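Local coordinates for Serine/threonine-protein kinase Tel1 (Chaetomium thermophilum, PDB 6SKY) that phosphorylates serine and threonine residues of proteins using ATP and probably activates checkpoint signalling in response to DNA damage, at residues A2677-Y2682 with F2717-Y2723. Residues are numbered along the deposited sequence; the frame is centred on the assembly and turned at random.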
loop_
_atom_site.group_PDB
_atom_site.type_symbol
_atom_site.label_atom_id
_atom_site.label_comp_id
_atom_site.label_asym_id
_atom_site.label_seq_id
_atom_site.Cartn_x
_atom_site.Cartn_y
_atom_site.Cartn_z
ATOM N N ALA A 2677 -26.385 -8.522 40.373
ATOM C CA ALA A 2677 -26.440 -9.640 39.446
ATOM C C ALA A 2677 -25.450 -10.727 39.812
ATOM O O ALA A 2677 -25.727 -11.910 39.595
ATOM C CB ALA A 2677 -26.183 -9.150 38.030
ATOM N N HIS A 2678 -24.304 -10.356 40.372
ATOM C CA HIS A 2678 -23.293 -11.350 40.702
ATOM C C HIS A 2678 -23.789 -12.311 41.762
ATOM O O HIS A 2678 -23.469 -13.501 41.725
ATOM C CB HIS A 2678 -22.013 -10.668 41.163
ATOM C CG HIS A 2678 -21.043 -10.411 40.062
ATOM N ND1 HIS A 2678 -20.326 -11.415 39.459
ATOM C CD2 HIS A 2678 -20.670 -9.265 39.454
ATOM C CE1 HIS A 2678 -19.550 -10.896 38.528
ATOM N NE2 HIS A 2678 -19.744 -9.594 38.501
ATOM N N GLU A 2679 -24.562 -11.821 42.718
ATOM C CA GLU A 2679 -25.108 -12.696 43.738
ATOM C C GLU A 2679 -26.434 -13.312 43.336
ATOM O O GLU A 2679 -26.829 -14.325 43.917
ATOM C CB GLU A 2679 -25.284 -11.936 45.046
ATOM C CG GLU A 2679 -26.300 -10.842 44.966
ATOM C CD GLU A 2679 -26.493 -10.152 46.289
ATOM O OE1 GLU A 2679 -25.854 -10.581 47.269
ATOM O OE2 GLU A 2679 -27.282 -9.187 46.353
ATOM N N ARG A 2680 -27.131 -12.727 42.366
ATOM C CA ARG A 2680 -28.349 -13.355 41.875
ATOM C C ARG A 2680 -28.039 -14.577 41.024
ATOM O O ARG A 2680 -28.746 -15.584 41.102
ATOM C CB ARG A 2680 -29.169 -12.340 41.094
ATOM C CG ARG A 2680 -30.233 -12.936 40.241
ATOM C CD ARG A 2680 -31.211 -11.896 39.791
ATOM N NE ARG A 2680 -30.614 -10.923 38.893
ATOM C CZ ARG A 2680 -30.455 -9.642 39.185
ATOM N NH1 ARG A 2680 -29.912 -8.824 38.305
ATOM N NH2 ARG A 2680 -30.848 -9.179 40.358
ATOM N N TYR A 2681 -26.983 -14.526 40.217
ATOM C CA TYR A 2681 -26.698 -15.639 39.326
ATOM C C TYR A 2681 -25.677 -16.623 39.867
ATOM O O TYR A 2681 -25.623 -17.753 39.378
ATOM C CB TYR A 2681 -26.223 -15.128 37.966
ATOM C CG TYR A 2681 -27.282 -14.360 37.238
ATOM C CD1 TYR A 2681 -28.322 -15.007 36.613
ATOM C CD2 TYR A 2681 -27.252 -12.989 37.188
ATOM C CE1 TYR A 2681 -29.289 -14.312 35.961
ATOM C CE2 TYR A 2681 -28.217 -12.290 36.539
ATOM C CZ TYR A 2681 -29.237 -12.953 35.933
ATOM O OH TYR A 2681 -30.211 -12.248 35.278
ATOM N N TYR A 2682 -24.873 -16.241 40.851
ATOM C CA TYR A 2682 -23.896 -17.140 41.466
ATOM C C TYR A 2682 -23.955 -16.982 42.974
ATOM O O TYR A 2682 -23.139 -16.277 43.572
ATOM C CB TYR A 2682 -22.487 -16.858 40.954
ATOM C CG TYR A 2682 -22.292 -17.121 39.494
ATOM C CD1 TYR A 2682 -22.013 -18.388 39.036
ATOM C CD2 TYR A 2682 -22.367 -16.098 38.570
ATOM C CE1 TYR A 2682 -21.829 -18.630 37.705
ATOM C CE2 TYR A 2682 -22.183 -16.333 37.239
ATOM C CZ TYR A 2682 -21.914 -17.600 36.814
ATOM O OH TYR A 2682 -21.726 -17.844 35.482
ATOM N N PHE A 2717 -15.232 -15.534 41.369
ATOM C CA PHE A 2717 -16.048 -14.408 40.938
ATOM C C PHE A 2717 -16.198 -14.550 39.434
ATOM O O PHE A 2717 -15.215 -14.417 38.706
ATOM C CB PHE A 2717 -15.385 -13.091 41.314
ATOM C CG PHE A 2717 -16.339 -11.972 41.573
ATOM C CD1 PHE A 2717 -17.154 -11.986 42.675
ATOM C CD2 PHE A 2717 -16.388 -10.888 40.736
ATOM C CE1 PHE A 2717 -18.014 -10.956 42.918
ATOM C CE2 PHE A 2717 -17.246 -9.858 40.985
ATOM C CZ PHE A 2717 -18.056 -9.893 42.075
ATOM N N HIS A 2718 -17.399 -14.843 38.974
ATOM C CA HIS A 2718 -17.585 -15.101 37.560
ATOM C C HIS A 2718 -18.393 -13.991 36.916
ATOM O O HIS A 2718 -19.322 -13.479 37.537
ATOM C CB HIS A 2718 -18.302 -16.433 37.332
ATOM C CG HIS A 2718 -17.649 -17.595 38.003
ATOM N ND1 HIS A 2718 -17.958 -17.981 39.287
ATOM C CD2 HIS A 2718 -16.698 -18.454 37.570
ATOM C CE1 HIS A 2718 -17.226 -19.028 39.616
ATOM N NE2 HIS A 2718 -16.453 -19.335 38.592
ATOM N N PRO A 2719 -18.079 -13.611 35.683
ATOM C CA PRO A 2719 -18.800 -12.506 35.045
ATOM C C PRO A 2719 -20.257 -12.835 34.772
ATOM O O PRO A 2719 -20.624 -13.981 34.514
ATOM C CB PRO A 2719 -18.030 -12.297 33.740
ATOM C CG PRO A 2719 -17.279 -13.537 33.532
ATOM C CD PRO A 2719 -16.956 -14.077 34.863
ATOM N N VAL A 2720 -21.095 -11.801 34.826
ATOM C CA VAL A 2720 -22.532 -11.949 34.644
ATOM C C VAL A 2720 -23.079 -10.918 33.670
ATOM O O VAL A 2720 -24.289 -10.710 33.603
ATOM C CB VAL A 2720 -23.274 -11.823 35.982
ATOM C CG1 VAL A 2720 -22.857 -12.900 36.923
ATOM C CG2 VAL A 2720 -23.017 -10.482 36.571
ATOM N N MET A 2721 -22.213 -10.255 32.915
ATOM C CA MET A 2721 -22.692 -9.145 32.103
ATOM C C MET A 2721 -23.536 -9.621 30.933
ATOM O O MET A 2721 -24.408 -8.887 30.460
ATOM C CB MET A 2721 -21.515 -8.320 31.616
ATOM C CG MET A 2721 -21.882 -7.084 30.847
ATOM S SD MET A 2721 -22.692 -5.849 31.841
ATOM C CE MET A 2721 -23.364 -4.831 30.545
ATOM N N ARG A 2722 -23.323 -10.852 30.479
ATOM C CA ARG A 2722 -24.084 -11.369 29.354
ATOM C C ARG A 2722 -25.567 -11.458 29.652
ATOM O O ARG A 2722 -26.367 -11.562 28.722
ATOM C CB ARG A 2722 -23.564 -12.738 28.959
ATOM C CG ARG A 2722 -23.915 -13.809 29.922
ATOM C CD ARG A 2722 -23.129 -15.041 29.628
ATOM N NE ARG A 2722 -23.324 -16.063 30.640
ATOM C CZ ARG A 2722 -22.658 -16.112 31.781
ATOM N NH1 ARG A 2722 -22.897 -17.079 32.644
ATOM N NH2 ARG A 2722 -21.765 -15.186 32.064
ATOM N N TYR A 2723 -25.955 -11.413 30.917
ATOM C CA TYR A 2723 -27.361 -11.444 31.260
ATOM C C TYR A 2723 -28.028 -10.091 31.143
ATOM O O TYR A 2723 -29.248 -10.047 31.004
ATOM C CB TYR A 2723 -27.543 -11.976 32.668
ATOM C CG TYR A 2723 -27.224 -13.433 32.774
ATOM C CD1 TYR A 2723 -26.081 -13.865 33.404
ATOM C CD2 TYR A 2723 -28.061 -14.378 32.225
ATOM C CE1 TYR A 2723 -25.790 -15.187 33.498
ATOM C CE2 TYR A 2723 -27.775 -15.702 32.313
ATOM C CZ TYR A 2723 -26.639 -16.104 32.948
ATOM O OH TYR A 2723 -26.351 -17.440 33.036
#
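His2678, near the C-terminal end of helix 2670-2681, lies sandwiched between Val2720 and Phe2717 of the segment leading into helix 2722-2726, a helix-to-loop contact within the PI3/PI4-kinase fold of this ATM-family enzyme. Val2720 CG2 sits almost on the normal of the imidazole, 3.8 Å from its centroid, a CH-pi contact. The opposite face stacks on the Phe2717 ring, the planes 21° apart. At the imidazole rim, NE2 is hydrogen-bonded to Asp2803, whose carboxylate also takes the backbone N-H of Val2720, tying both segments to helix 2802-2806. The other methyl of Val2720, CG1, turned anti to its carbonyl carbon (chi1 -62°), reaches the edge of the Tyr2682 ring at CE2, 3.5 Å away, while His2718 CB lies over one face of that ring. Three residues on from His2678, Tyr2681 stacks on Tyr2723 with centroids 4.1 Å apart and planes only 6° from parallel; its hydroxyl is hydrogen-bonded to Glu2727. Putting an alanine at Tyr2681 would probably bare one face of Tyr2723 and leave Glu2727 without this hydroxyl partner. Arg2722 NH2 turns back to Pro2719 O of its own segment and pairs with Asp2806, while NH1 links the segments, donating to Tyr2682 OH at 3.2 Å, with that oxygen in the guanidinium plane.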